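Local coordinates for protein NDP-N-acetyl-D-galactosaminuronic acid dehydrogenase (Methanosarcina mazei Go1, PDB 3G79) that probably catalyses the two-step, NAD-dependent oxidation of UDP-N-acetyl-D-mannosamine to UDP-N-acetyl-D-mannosaminuronate, at residues P94-I99 with I130-K135; D173-H178 with E204-R209; T148-T153 with T298-R303; Y255-G260 with P333-N338. All coordinates share one frame; numbering follows the deposited sequence.

Interaction 1: residues P94-I99 with I130-K135; sequences PDFSRI and IRNVGK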
loop_
_atom_site.group_PDB
_atom_site.type_symbol
_atom_site.label_atom_id
_atom_site.label_comp_id
_atom_site.label_asym_id
_atom_site.label_seq_id
_atom_site.Cartn_x
_atom_site.Cartn_y
_atom_site.Cartn_z
ATOM N N PRO A 94 -23.429 40.525 5.411
ATOM C CA PRO A 94 -22.157 41.227 5.064
ATOM C C PRO A 94 -21.458 41.791 6.310
ATOM O O PRO A 94 -20.349 42.344 6.245
ATOM C CB PRO A 94 -22.652 42.377 4.178
ATOM C CG PRO A 94 -24.057 42.692 4.762
ATOM C CD PRO A 94 -24.613 41.313 4.973
ATOM N N ASP A 95 -22.127 41.622 7.438
ATOM C CA ASP A 95 -21.734 42.241 8.678
ATOM C C ASP A 95 -20.934 41.295 9.608
ATOM O O ASP A 95 -21.472 40.666 10.521
ATOM C CB ASP A 95 -22.989 42.815 9.369
ATOM C CG ASP A 95 -22.663 43.538 10.633
ATOM O OD1 ASP A 95 -21.454 43.850 10.811
ATOM O OD2 ASP A 95 -23.603 43.793 11.421
ATOM N N PHE A 96 -19.625 41.282 9.389
ATOM C CA PHE A 96 -18.676 40.436 10.097
ATOM C C PHE A 96 -18.572 40.657 11.603
ATOM O O PHE A 96 -18.145 39.743 12.361
ATOM C CB PHE A 96 -17.334 40.625 9.474
ATOM C CG PHE A 96 -17.193 39.944 8.174
ATOM C CD1 PHE A 96 -16.606 38.686 8.101
ATOM C CD2 PHE A 96 -17.619 40.556 7.000
ATOM C CE1 PHE A 96 -16.439 38.054 6.881
ATOM C CE2 PHE A 96 -17.462 39.916 5.777
ATOM C CZ PHE A 96 -16.881 38.669 5.718
ATOM N N SER A 97 -18.975 41.860 12.020
ATOM C CA SER A 97 -18.988 42.260 13.429
ATOM C C SER A 97 -19.819 41.301 14.247
ATOM O O SER A 97 -19.523 41.052 15.411
ATOM C CB SER A 97 -19.491 43.711 13.606
ATOM O OG SER A 97 -20.907 43.771 13.651
ATOM N N ARG A 98 -20.855 40.756 13.632
ATOM C CA ARG A 98 -21.702 39.746 14.281
ATOM C C ARG A 98 -21.041 38.380 14.565
ATOM O O ARG A 98 -21.671 37.487 15.153
ATOM C CB ARG A 98 -22.920 39.462 13.420
ATOM C CG ARG A 98 -23.814 40.602 13.161
ATOM C CD ARG A 98 -25.171 39.972 13.028
ATOM N NE ARG A 98 -25.996 40.618 12.036
ATOM C CZ ARG A 98 -27.136 40.111 11.578
ATOM N NH1 ARG A 98 -27.592 38.928 12.037
ATOM N NH2 ARG A 98 -27.816 40.825 10.666
ATOM N N ILE A 99 -19.821 38.180 14.091
ATOM C CA ILE A 99 -19.022 37.037 14.544
ATOM C C ILE A 99 -19.012 37.112 16.076
ATOM O O ILE A 99 -19.156 36.097 16.789
ATOM C CB ILE A 99 -17.574 37.087 13.963
ATOM C CG1 ILE A 99 -17.579 36.712 12.469
ATOM C CG2 ILE A 99 -16.606 36.210 14.763
ATOM C CD1 ILE A 99 -16.390 37.305 11.726
ATOM N N ILE A 130 -9.739 34.841 8.236
ATOM C CA ILE A 130 -9.178 34.588 9.544
ATOM C C ILE A 130 -9.034 35.925 10.244
ATOM O O ILE A 130 -9.494 36.087 11.384
ATOM C CB ILE A 130 -7.828 33.808 9.441
ATOM C CG1 ILE A 130 -8.064 32.462 8.763
ATOM C CG2 ILE A 130 -7.274 33.522 10.804
ATOM C CD1 ILE A 130 -6.802 31.723 8.317
ATOM N N ARG A 131 -8.413 36.886 9.560
ATOM C CA ARG A 131 -8.378 38.270 10.024
ATOM C C ARG A 131 -9.777 38.716 10.469
ATOM O O ARG A 131 -9.983 39.102 11.619
ATOM C CB ARG A 131 -7.798 39.188 8.947
ATOM C CG ARG A 131 -6.248 39.055 8.712
ATOM C CD ARG A 131 -5.573 40.413 8.332
ATOM N NE ARG A 131 -4.285 40.344 7.619
ATOM C CZ ARG A 131 -4.163 40.324 6.285
ATOM N NH1 ARG A 131 -2.955 40.308 5.711
ATOM N NH2 ARG A 131 -5.250 40.314 5.498
ATOM N N ASN A 132 -10.776 38.629 9.603
ATOM C CA ASN A 132 -12.104 39.041 10.050
ATOM C C ASN A 132 -12.547 38.350 11.329
ATOM O O ASN A 132 -13.036 39.013 12.272
ATOM C CB ASN A 132 -13.135 38.851 8.971
ATOM C CG ASN A 132 -13.251 40.052 8.074
ATOM O OD1 ASN A 132 -13.676 39.906 6.943
ATOM N ND2 ASN A 132 -12.895 41.255 8.573
ATOM N N VAL A 133 -12.380 37.021 11.363
ATOM C CA VAL A 133 -12.559 36.274 12.606
ATOM C C VAL A 133 -11.750 36.854 13.792
ATOM O O VAL A 133 -12.338 37.226 14.820
ATOM C CB VAL A 133 -12.293 34.779 12.399
ATOM C CG1 VAL A 133 -12.309 34.011 13.739
ATOM C CG2 VAL A 133 -13.338 34.252 11.489
ATOM N N GLY A 134 -10.420 36.927 13.649
ATOM C CA GLY A 134 -9.593 37.468 14.712
ATOM C C GLY A 134 -10.143 38.809 15.187
ATOM O O GLY A 134 -10.230 39.056 16.383
ATOM N N LYS A 135 -10.539 39.649 14.231
ATOM C CA LYS A 135 -11.001 40.995 14.465
ATOM C C LYS A 135 -12.145 41.028 15.428
ATOM O O LYS A 135 -12.271 41.987 16.188
ATOM C CB LYS A 135 -11.432 41.634 13.146
ATOM C CG LYS A 135 -11.832 43.104 13.219
ATOM C CD LYS A 135 -11.201 43.927 12.070
ATOM C CE LYS A 135 -11.654 43.436 10.675
ATOM N NZ LYS A 135 -10.528 43.346 9.677
#
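F96 and I99, one turn apart on a 3-10 segment, lie against N132 and V133 on helix 124-136, with the CA atoms of F96 and N132 6.7 Å apart and those of I99 and V133 at a similar spacing. The outer half of the contact is a phenyl ring against an amide side chain. The two side chains cross nearly at right angles, and the amide of N132 lies over one face of the F96 ring, the two planes tilted 36° from each other. The carbon root of the asparagine shares in the packing, its CB coming within 3.6 Å of F96 CD1.

Deeper down, I99 reaches across with its longer branch. CG1 sits beside the backbone N (chi1 -74°), and from there CD1 is carried to 3.8 Å from the carbonyl O of N132 and 4.3 Å from V133 CG2. Both I99 and V133 also pack on V105 of strand 104-107, so this part of the contact belongs to the layer between helix and sheet. The short 3-10 turn has its own ties: S97 OG donates to D95 OD1 at 2.9 Å, approaching 31° out of the carboxylate plane, while I99 N bonds back to F96 O.

The arrangement belongs to a Rossmann-type NAD-binding domain: the connection leaving edge strand 90-93 starts its way over to strand 104-107 by packing on helix 124-136, the helix of the beta-alpha-beta crossover between strands 104-107 and 142-145.

Interaction 2: residues D173-H178 with E204-R209; sequences DFALAH and EASTKR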
loop_
_atom_site.group_PDB
_atom_site.type_symbol
_atom_site.label_atom_id
_atom_site.label_comp_id
_atom_site.label_asym_id
_atom_site.label_seq_id
_atom_site.Cartn_x
_atom_site.Cartn_y
_atom_site.Cartn_z
ATOM N N ASP A 173 -7.810 31.456 25.901
ATOM C CA ASP A 173 -8.989 32.320 25.758
ATOM C C ASP A 173 -10.035 31.793 24.793
ATOM O O ASP A 173 -11.211 31.995 24.995
ATOM C CB ASP A 173 -8.574 33.743 25.360
ATOM C CG ASP A 173 -7.710 34.407 26.409
ATOM O OD1 ASP A 173 -6.602 34.889 26.079
ATOM O OD2 ASP A 173 -8.137 34.436 27.578
ATOM N N PHE A 174 -9.603 31.147 23.716
ATOM C CA PHE A 174 -10.523 30.631 22.723
ATOM C C PHE A 174 -10.017 29.279 22.233
ATOM O O PHE A 174 -8.844 28.914 22.479
ATOM C CB PHE A 174 -10.725 31.649 21.591
ATOM C CG PHE A 174 -9.480 31.926 20.793
ATOM C CD1 PHE A 174 -9.147 31.127 19.698
ATOM C CD2 PHE A 174 -8.649 33.000 21.119
ATOM C CE1 PHE A 174 -8.011 31.368 18.934
ATOM C CE2 PHE A 174 -7.488 33.258 20.360
ATOM C CZ PHE A 174 -7.172 32.426 19.256
ATOM N N ALA A 175 -10.912 28.526 21.589
ATOM C CA ALA A 175 -10.647 27.169 21.131
ATOM C C ALA A 175 -10.387 27.176 19.614
ATOM O O ALA A 175 -11.040 27.923 18.866
ATOM C CB ALA A 175 -11.844 26.295 21.470
ATOM N N LEU A 176 -9.458 26.333 19.155
ATOM C CA LEU A 176 -9.038 26.333 17.764
ATOM C C LEU A 176 -8.929 24.917 17.246
ATOM O O LEU A 176 -8.236 24.097 17.837
ATOM C CB LEU A 176 -7.665 26.965 17.639
ATOM C CG LEU A 176 -7.214 27.850 16.485
ATOM C CD1 LEU A 176 -5.679 27.901 16.394
ATOM C CD2 LEU A 176 -7.827 27.652 15.141
ATOM N N ALA A 177 -9.537 24.659 16.097
ATOM C CA ALA A 177 -9.549 23.311 15.550
ATOM C C ALA A 177 -9.292 23.329 14.058
ATOM O O ALA A 177 -9.263 24.401 13.461
ATOM C CB ALA A 177 -10.861 22.645 15.835
ATOM N N HIS A 178 -9.109 22.146 13.475
ATOM C CA HIS A 178 -9.054 21.980 12.021
ATOM C C HIS A 178 -9.918 20.797 11.638
ATOM O O HIS A 178 -9.691 19.650 12.067
ATOM C CB HIS A 178 -7.622 21.795 11.517
ATOM C CG HIS A 178 -7.523 21.546 10.039
ATOM N ND1 HIS A 178 -8.180 22.319 9.108
ATOM C CD2 HIS A 178 -6.827 20.625 9.333
ATOM C CE1 HIS A 178 -7.907 21.881 7.891
ATOM N NE2 HIS A 178 -7.098 20.843 8.003
ATOM N N GLU A 204 -6.733 19.310 23.847
ATOM C CA GLU A 204 -7.866 18.411 24.045
ATOM C C GLU A 204 -9.170 19.170 24.246
ATOM O O GLU A 204 -10.215 18.738 23.769
ATOM C CB GLU A 204 -7.615 17.436 25.198
ATOM C CG GLU A 204 -6.146 16.953 25.295
ATOM C CD GLU A 204 -5.847 15.596 24.628
ATOM O OE1 GLU A 204 -4.675 15.405 24.226
ATOM O OE2 GLU A 204 -6.740 14.720 24.536
ATOM N N ALA A 205 -9.101 20.325 24.886
ATOM C CA ALA A 205 -10.280 21.150 25.100
ATOM C C ALA A 205 -10.933 21.604 23.790
ATOM O O ALA A 205 -12.170 21.557 23.670
ATOM C CB ALA A 205 -9.944 22.346 25.983
ATOM N N SER A 206 -10.122 22.039 22.819
ATOM C CA SER A 206 -10.641 22.536 21.503
ATOM C C SER A 206 -11.136 21.390 20.639
ATOM O O SER A 206 -12.145 21.503 19.955
ATOM C CB SER A 206 -9.554 23.283 20.713
ATOM O OG SER A 206 -8.917 24.281 21.489
ATOM N N THR A 207 -10.401 20.281 20.664
ATOM C CA THR A 207 -10.866 19.026 20.073
ATOM C C THR A 207 -12.258 18.636 20.544
ATOM O O THR A 207 -13.108 18.323 19.724
ATOM C CB THR A 207 -9.881 17.852 20.359
ATOM O OG1 THR A 207 -8.634 18.076 19.688
ATOM C CG2 THR A 207 -10.402 16.584 19.840
ATOM N N LYS A 208 -12.492 18.635 21.856
ATOM C CA LYS A 208 -13.770 18.207 22.398
ATOM C C LYS A 208 -14.867 19.201 22.086
ATOM O O LYS A 208 -16.027 18.794 21.870
ATOM C CB LYS A 208 -13.695 17.951 23.902
ATOM C CG LYS A 208 -13.980 16.489 24.268
ATOM C CD LYS A 208 -13.007 15.951 25.335
ATOM C CE LYS A 208 -12.735 14.469 25.128
ATOM N NZ LYS A 208 -11.287 14.149 25.350
ATOM N N ARG A 209 -14.513 20.488 22.054
ATOM C CA ARG A 209 -15.481 21.518 21.682
ATOM C C ARG A 209 -15.842 21.341 20.221
ATOM O O ARG A 209 -17.005 21.587 19.815
ATOM C CB ARG A 209 -14.923 22.931 21.902
ATOM C CG ARG A 209 -15.924 24.072 21.749
ATOM C CD ARG A 209 -17.152 23.831 22.558
ATOM N NE ARG A 209 -17.931 25.056 22.748
ATOM C CZ ARG A 209 -18.976 25.169 23.570
ATOM N NH1 ARG A 209 -19.396 24.124 24.285
ATOM N NH2 ARG A 209 -19.603 26.330 23.672
#
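A helix is fastened to a strand here by one serine, in the buried layer between the sheet and a covering helix of the NAD-binding domain. S206, in the first turn of helix 204-214, sits against A175 and L176 of strand 175-178, and the CA atoms of A175 and S206 are only 4.6 Å apart. The axes of the two short segments pass within 7.0 Å at an angle of 67°. Such a close approach suits the small residues that meet.

The polar link is the bond from L176 N to S206 OG, 3.2 Å long with an N-H...O angle of 157°. The hydroxyl lies beside its own backbone N (chi1 -51°), a position from which it also hydrogen-bonds the carboxylate of D203, just before the helix. Held by two bonds, OG accepts from the L176 N-H and can donate to D203, and a strand N-H in a buried place is satisfied. Around this bond the packing is snug: A175 CB rests 3.6 Å from S206 OG, and S206 CB lies 3.3 Å from L176 O. A177 adds a looser methyl contact to the carbonyl of S206.

Helix 7-15 covers the neighbouring flank, where L8 touches both A205 and S206. L176 turns the other way, toward helix 154-166, while within the sheet strand 175-178 runs between parallel strand 142-145 and antiparallel strand 197-201.

Interaction 3: residues T148-T153 with T298-R303; sequences TITPGT and TYHLER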
loop_
_atom_site.group_PDB
_atom_site.type_symbol
_atom_site.label_atom_id
_atom_site.label_comp_id
_atom_site.label_asym_id
_atom_site.label_seq_id
_atom_site.Cartn_x
_atom_site.Cartn_y
_atom_site.Cartn_z
ATOM N N THR A 148 -8.847 23.430 3.123
ATOM C CA THR A 148 -7.676 22.560 2.991
ATOM C C THR A 148 -6.392 23.367 3.235
ATOM O O THR A 148 -6.127 24.324 2.533
ATOM C CB THR A 148 -7.686 21.909 1.578
ATOM O OG1 THR A 148 -8.827 21.040 1.450
ATOM C CG2 THR A 148 -6.383 21.146 1.301
ATOM N N ILE A 149 -5.630 23.014 4.263
ATOM C CA ILE A 149 -4.412 23.764 4.604
ATOM C C ILE A 149 -3.211 22.842 4.631
ATOM O O ILE A 149 -3.377 21.632 4.490
ATOM C CB ILE A 149 -4.541 24.557 5.913
ATOM C CG1 ILE A 149 -5.054 23.649 7.046
ATOM C CG2 ILE A 149 -5.443 25.806 5.681
ATOM C CD1 ILE A 149 -5.270 24.354 8.440
ATOM N N THR A 150 -2.010 23.398 4.780
ATOM C CA THR A 150 -0.781 22.593 4.781
ATOM C C THR A 150 -0.309 22.359 6.176
ATOM O O THR A 150 -0.472 23.226 7.032
ATOM C CB THR A 150 0.381 23.293 4.053
ATOM O OG1 THR A 150 0.723 24.494 4.760
ATOM C CG2 THR A 150 -0.013 23.637 2.673
ATOM N N PRO A 151 0.349 21.219 6.414
ATOM C CA PRO A 151 0.762 21.027 7.779
ATOM C C PRO A 151 1.419 22.265 8.368
ATOM O O PRO A 151 2.348 22.792 7.764
ATOM C CB PRO A 151 1.771 19.878 7.670
ATOM C CG PRO A 151 1.173 19.030 6.576
ATOM C CD PRO A 151 0.619 20.029 5.585
ATOM N N GLY A 152 0.957 22.683 9.549
ATOM C CA GLY A 152 1.619 23.716 10.335
ATOM C C GLY A 152 0.865 25.035 10.283
ATOM O O GLY A 152 1.177 25.960 11.007
ATOM N N THR A 153 -0.142 25.111 9.423
ATOM C CA THR A 153 -0.964 26.307 9.288
ATOM C C THR A 153 -1.779 26.655 10.571
ATOM O O THR A 153 -1.699 27.790 11.085
ATOM C CB THR A 153 -1.864 26.164 8.043
ATOM O OG1 THR A 153 -1.044 25.850 6.896
ATOM C CG2 THR A 153 -2.703 27.436 7.813
ATOM N N THR A 298 3.450 15.458 -0.997
ATOM C CA THR A 298 4.528 14.875 -0.226
ATOM C C THR A 298 5.578 15.912 0.049
ATOM O O THR A 298 6.301 15.784 1.011
ATOM C CB THR A 298 5.132 13.527 -0.763
ATOM O OG1 THR A 298 6.450 13.725 -1.293
ATOM C CG2 THR A 298 4.278 12.837 -1.748
ATOM N N TYR A 299 5.646 16.949 -0.783
ATOM C CA TYR A 299 6.535 18.090 -0.511
ATOM C C TYR A 299 6.077 18.832 0.699
ATOM O O TYR A 299 6.916 19.291 1.456
ATOM C CB TYR A 299 6.741 19.028 -1.727
ATOM C CG TYR A 299 7.259 18.236 -2.904
ATOM C CD1 TYR A 299 8.484 17.544 -2.830
ATOM C CD2 TYR A 299 6.481 18.085 -4.051
ATOM C CE1 TYR A 299 8.947 16.771 -3.923
ATOM C CE2 TYR A 299 6.924 17.321 -5.132
ATOM C CZ TYR A 299 8.152 16.663 -5.060
ATOM O OH TYR A 299 8.529 15.895 -6.120
ATOM N N HIS A 300 4.763 18.925 0.893
ATOM C CA HIS A 300 4.222 19.406 2.155
ATOM C C HIS A 300 4.590 18.588 3.418
ATOM O O HIS A 300 4.888 19.190 4.451
ATOM C CB HIS A 300 2.730 19.613 2.047
ATOM C CG HIS A 300 2.358 20.565 0.963
ATOM N ND1 HIS A 300 1.483 20.242 -0.052
ATOM C CD2 HIS A 300 2.761 21.834 0.726
ATOM C CE1 HIS A 300 1.357 21.274 -0.865
ATOM N NE2 HIS A 300 2.137 22.244 -0.426
ATOM N N LEU A 301 4.594 17.252 3.332
ATOM C CA LEU A 301 5.074 16.399 4.443
ATOM C C LEU A 301 6.543 16.652 4.704
ATOM O O LEU A 301 6.977 16.851 5.848
ATOM C CB LEU A 301 4.897 14.892 4.155
ATOM C CG LEU A 301 3.838 14.036 4.844
ATOM C CD1 LEU A 301 4.307 12.563 4.915
ATOM C CD2 LEU A 301 3.562 14.541 6.225
ATOM N N GLU A 302 7.306 16.620 3.627
ATOM C CA GLU A 302 8.713 16.909 3.713
ATOM C C GLU A 302 8.961 18.215 4.410
ATOM O O GLU A 302 9.660 18.199 5.404
ATOM C CB GLU A 302 9.384 16.855 2.347
ATOM C CG GLU A 302 9.195 15.545 1.661
ATOM C CD GLU A 302 9.633 14.280 2.478
ATOM O OE1 GLU A 302 10.399 14.363 3.457
ATOM O OE2 GLU A 302 9.215 13.174 2.105
ATOM N N ARG A 303 8.405 19.339 3.933
ATOM C CA ARG A 303 8.598 20.612 4.637
ATOM C C ARG A 303 8.074 20.447 6.067
ATOM O O ARG A 303 8.763 20.783 7.022
ATOM C CB ARG A 303 7.888 21.768 3.957
ATOM C CG ARG A 303 8.262 23.115 4.573
ATOM C CD ARG A 303 7.319 24.265 4.177
ATOM N NE ARG A 303 7.760 24.979 2.983
ATOM C CZ ARG A 303 7.190 24.861 1.783
ATOM N NH1 ARG A 303 6.145 24.042 1.620
ATOM N NH2 ARG A 303 7.671 25.540 0.731
#
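Rotation about the first side-chain bond of T150 (chi1 64°) tucks OG1 between the backbone N and the carbonyl carbon and puts the methyl CG2 on the flank that faces H300. H300 swings its ring beside its own backbone N (chi1 -58°), and the two side chains cross at about a right angle. The result is a CH-pi contact: CG2 stands over one face of the imidazole, 4.1 Å from its centroid and 21° off the normal, displaced toward the rim so that its nearest ring atom is CD2 at 3.8 Å. P151 follows with the edge of its pyrrolidine, CD lying 4.1 Å from H300 CB.

This contact bridges domains, joining the loop after strand 142-145 of the NAD-binding domain to helix 293-305 of the central domain. In relatives of the family, these two regions border the cleft where cofactor and sugar nucleotide meet.

The loop keeps its shape through a type II turn from T150 to T153, with G152 at the positive-phi position. T150 O takes two donors from T153: the backbone N at 3.1 Å and OG1 at 2.7 Å, the hydroxyl coming in the carbonyl plane on a lone pair. E232 of helix 228-258 accepts a bond from G152 N, a second tie to the central domain. At the ring edge, H300 NE2 has weak hydrogen bonds to L119 O and the carboxylate of E120, the latter also salt-bridged to R303.

Interaction 4: residues Y255-G260 with P333-N338; sequences YCEAMG and PAHMYN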
loop_
_atom_site.group_PDB
_atom_site.type_symbol
_atom_site.label_atom_id
_atom_site.label_comp_id
_atom_site.label_asym_id
_atom_site.label_seq_id
_atom_site.Cartn_x
_atom_site.Cartn_y
_atom_site.Cartn_z
ATOM N N TYR A 255 9.759 -3.242 -14.131
ATOM C CA TYR A 255 10.391 -4.550 -13.923
ATOM C C TYR A 255 9.816 -5.646 -14.816
ATOM O O TYR A 255 10.545 -6.525 -15.274
ATOM C CB TYR A 255 10.304 -4.945 -12.445
ATOM C CG TYR A 255 11.304 -4.224 -11.565
ATOM C CD1 TYR A 255 11.443 -4.544 -10.203
ATOM C CD2 TYR A 255 12.129 -3.242 -12.089
ATOM C CE1 TYR A 255 12.381 -3.889 -9.398
ATOM C CE2 TYR A 255 13.050 -2.593 -11.307
ATOM C CZ TYR A 255 13.177 -2.912 -9.963
ATOM O OH TYR A 255 14.130 -2.229 -9.223
ATOM N N CYS A 256 8.506 -5.580 -15.101
ATOM C CA CYS A 256 7.877 -6.642 -15.868
ATOM C C CYS A 256 8.220 -6.530 -17.339
ATOM O O CYS A 256 8.323 -7.544 -18.064
ATOM C CB CYS A 256 6.371 -6.665 -15.676
ATOM S SG CYS A 256 5.940 -7.450 -14.179
ATOM N N GLU A 257 8.371 -5.294 -17.775
ATOM C CA GLU A 257 8.902 -5.046 -19.092
ATOM C C GLU A 257 10.275 -5.685 -19.270
ATOM O O GLU A 257 10.518 -6.371 -20.257
ATOM C CB GLU A 257 8.979 -3.556 -19.370
ATOM C CG GLU A 257 7.744 -3.010 -19.947
ATOM C CD GLU A 257 7.892 -1.501 -20.163
ATOM O OE1 GLU A 257 6.919 -0.777 -19.885
ATOM O OE2 GLU A 257 8.994 -1.051 -20.592
ATOM N N ALA A 258 11.145 -5.484 -18.301
ATOM C CA ALA A 258 12.492 -6.027 -18.388
ATOM C C ALA A 258 12.490 -7.556 -18.463
ATOM O O ALA A 258 13.395 -8.119 -19.051
ATOM C CB ALA A 258 13.304 -5.569 -17.196
ATOM N N MET A 259 11.493 -8.219 -17.866
ATOM C CA MET A 259 11.523 -9.679 -17.711
ATOM C C MET A 259 10.638 -10.313 -18.782
ATOM O O MET A 259 10.444 -11.526 -18.817
ATOM C CB MET A 259 11.133 -10.146 -16.270
ATOM C CG MET A 259 12.262 -10.059 -15.208
ATOM S SD MET A 259 11.876 -10.474 -13.458
ATOM C CE MET A 259 11.131 -8.880 -13.146
ATOM N N GLY A 260 10.101 -9.496 -19.676
ATOM C CA GLY A 260 9.272 -10.060 -20.727
ATOM C C GLY A 260 8.005 -10.702 -20.172
ATOM O O GLY A 260 7.471 -11.618 -20.795
ATOM N N PRO A 333 5.787 9.692 -18.002
ATOM C CA PRO A 333 5.821 10.326 -19.318
ATOM C C PRO A 333 7.084 10.064 -20.121
ATOM O O PRO A 333 6.961 9.774 -21.318
ATOM C CB PRO A 333 5.669 11.833 -19.004
ATOM C CG PRO A 333 4.752 11.815 -17.911
ATOM C CD PRO A 333 5.246 10.635 -17.009
ATOM N N ALA A 334 8.259 10.147 -19.501
ATOM C CA ALA A 334 9.500 9.827 -20.218
ATOM C C ALA A 334 9.507 8.349 -20.631
ATOM O O ALA A 334 9.977 8.024 -21.726
ATOM C CB ALA A 334 10.786 10.193 -19.423
ATOM N N HIS A 335 8.935 7.481 -19.800
ATOM C CA HIS A 335 8.880 6.080 -20.157
ATOM C C HIS A 335 7.981 5.860 -21.373
ATOM O O HIS A 335 8.294 5.016 -22.256
ATOM C CB HIS A 335 8.457 5.191 -18.980
ATOM C CG HIS A 335 8.351 3.749 -19.348
ATOM N ND1 HIS A 335 9.452 2.981 -19.685
ATOM C CD2 HIS A 335 7.273 2.949 -19.509
ATOM C CE1 HIS A 335 9.054 1.758 -19.993
ATOM N NE2 HIS A 335 7.739 1.717 -19.896
ATOM N N MET A 336 6.887 6.635 -21.440
ATOM C CA MET A 336 5.917 6.531 -22.540
ATOM C C MET A 336 6.615 6.911 -23.810
ATOM O O MET A 336 6.577 6.152 -24.785
ATOM C CB MET A 336 4.670 7.404 -22.303
ATOM C CG MET A 336 3.576 6.738 -21.428
ATOM S SD MET A 336 2.557 5.497 -22.305
ATOM C CE MET A 336 3.320 4.120 -21.566
ATOM N N TYR A 337 7.279 8.077 -23.775
ATOM C CA TYR A 337 8.157 8.537 -24.847
ATOM C C TYR A 337 9.211 7.511 -25.303
ATOM O O TYR A 337 9.326 7.273 -26.483
ATOM C CB TYR A 337 8.846 9.837 -24.439
ATOM C CG TYR A 337 9.766 10.345 -25.496
ATOM C CD1 TYR A 337 9.266 11.014 -26.613
ATOM C CD2 TYR A 337 11.158 10.150 -25.401
ATOM C CE1 TYR A 337 10.114 11.483 -27.605
ATOM C CE2 TYR A 337 12.013 10.615 -26.390
ATOM C CZ TYR A 337 11.471 11.273 -27.484
ATOM O OH TYR A 337 12.290 11.730 -28.457
ATOM N N ASN A 338 9.993 6.914 -24.393
ATOM C CA ASN A 338 10.957 5.849 -24.792
ATOM C C ASN A 338 10.291 4.669 -25.492
ATOM O O ASN A 338 10.885 4.047 -26.340
ATOM C CB ASN A 338 11.789 5.296 -23.611
ATOM C CG ASN A 338 12.604 6.369 -22.882
ATOM O OD1 ASN A 338 13.163 7.312 -23.491
ATOM N ND2 ASN A 338 12.675 6.236 -21.592
#
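E257 and H335 make this contact alone, stretching toward each other from two helices; the nearest CA atoms of the two segments, those of E257 and H335, are still 11.2 Å apart. The glutamate chain is extended beyond CG, and the histidine holds CG anti to its backbone N (chi1 178°), which sends the imidazole out toward the carboxylate.

The interaction across the gap is a His-carboxylate hydrogen bond. H335 NE2 donates to the syn lone pair of E257 OE1 at 2.6 Å, somewhat bent with an N-H...O angle of 148°; the oxygen lies close to the ring plane, and carboxylate and imidazole are nearly coplanar, 26° apart.

Further polar bonds fix both partners. OE1 also accepts from G469 N, in the loop following strand 464-467, while H335 ND1 bonds D313 of the second subunit, a carboxylate that N338 shares.

Backbone bonding shapes the end of helix 228-258: G260, at positive phi, closes it with a Schellman motif that includes G260 N to E257 O at 3.2 Å.

With a carboxylate at each nitrogen, the H335 ring is probably protonated and positively charged, so that it couples helix 228-258, helix 321-345 and the partner subunit through charge-assisted bonds.

How the interactions relate
Interactions 1 and 2 both lie in the NAD-binding domain, their centres 19 Å apart, and each packs a part of the chain near the same eight-stranded sheet. Interaction 3 carries that domain over to the central one and probably lies nearest the catalytic cleft, as in relatives. It touches interaction 2 directly, H178 CE1 packing on I149 CG1 at 3.5 Å, and the loop it closes encloses interaction 2 in the sequence. Interaction 4 is remote from that cleft in the same chain, its centre about 55 Å from that of interaction 1 and 32 Å from that of interaction 3. Across the dimer the last two meet: Y255, from the interaction 4 segment of the second subunit, bonds E302 in the interaction 3 segment.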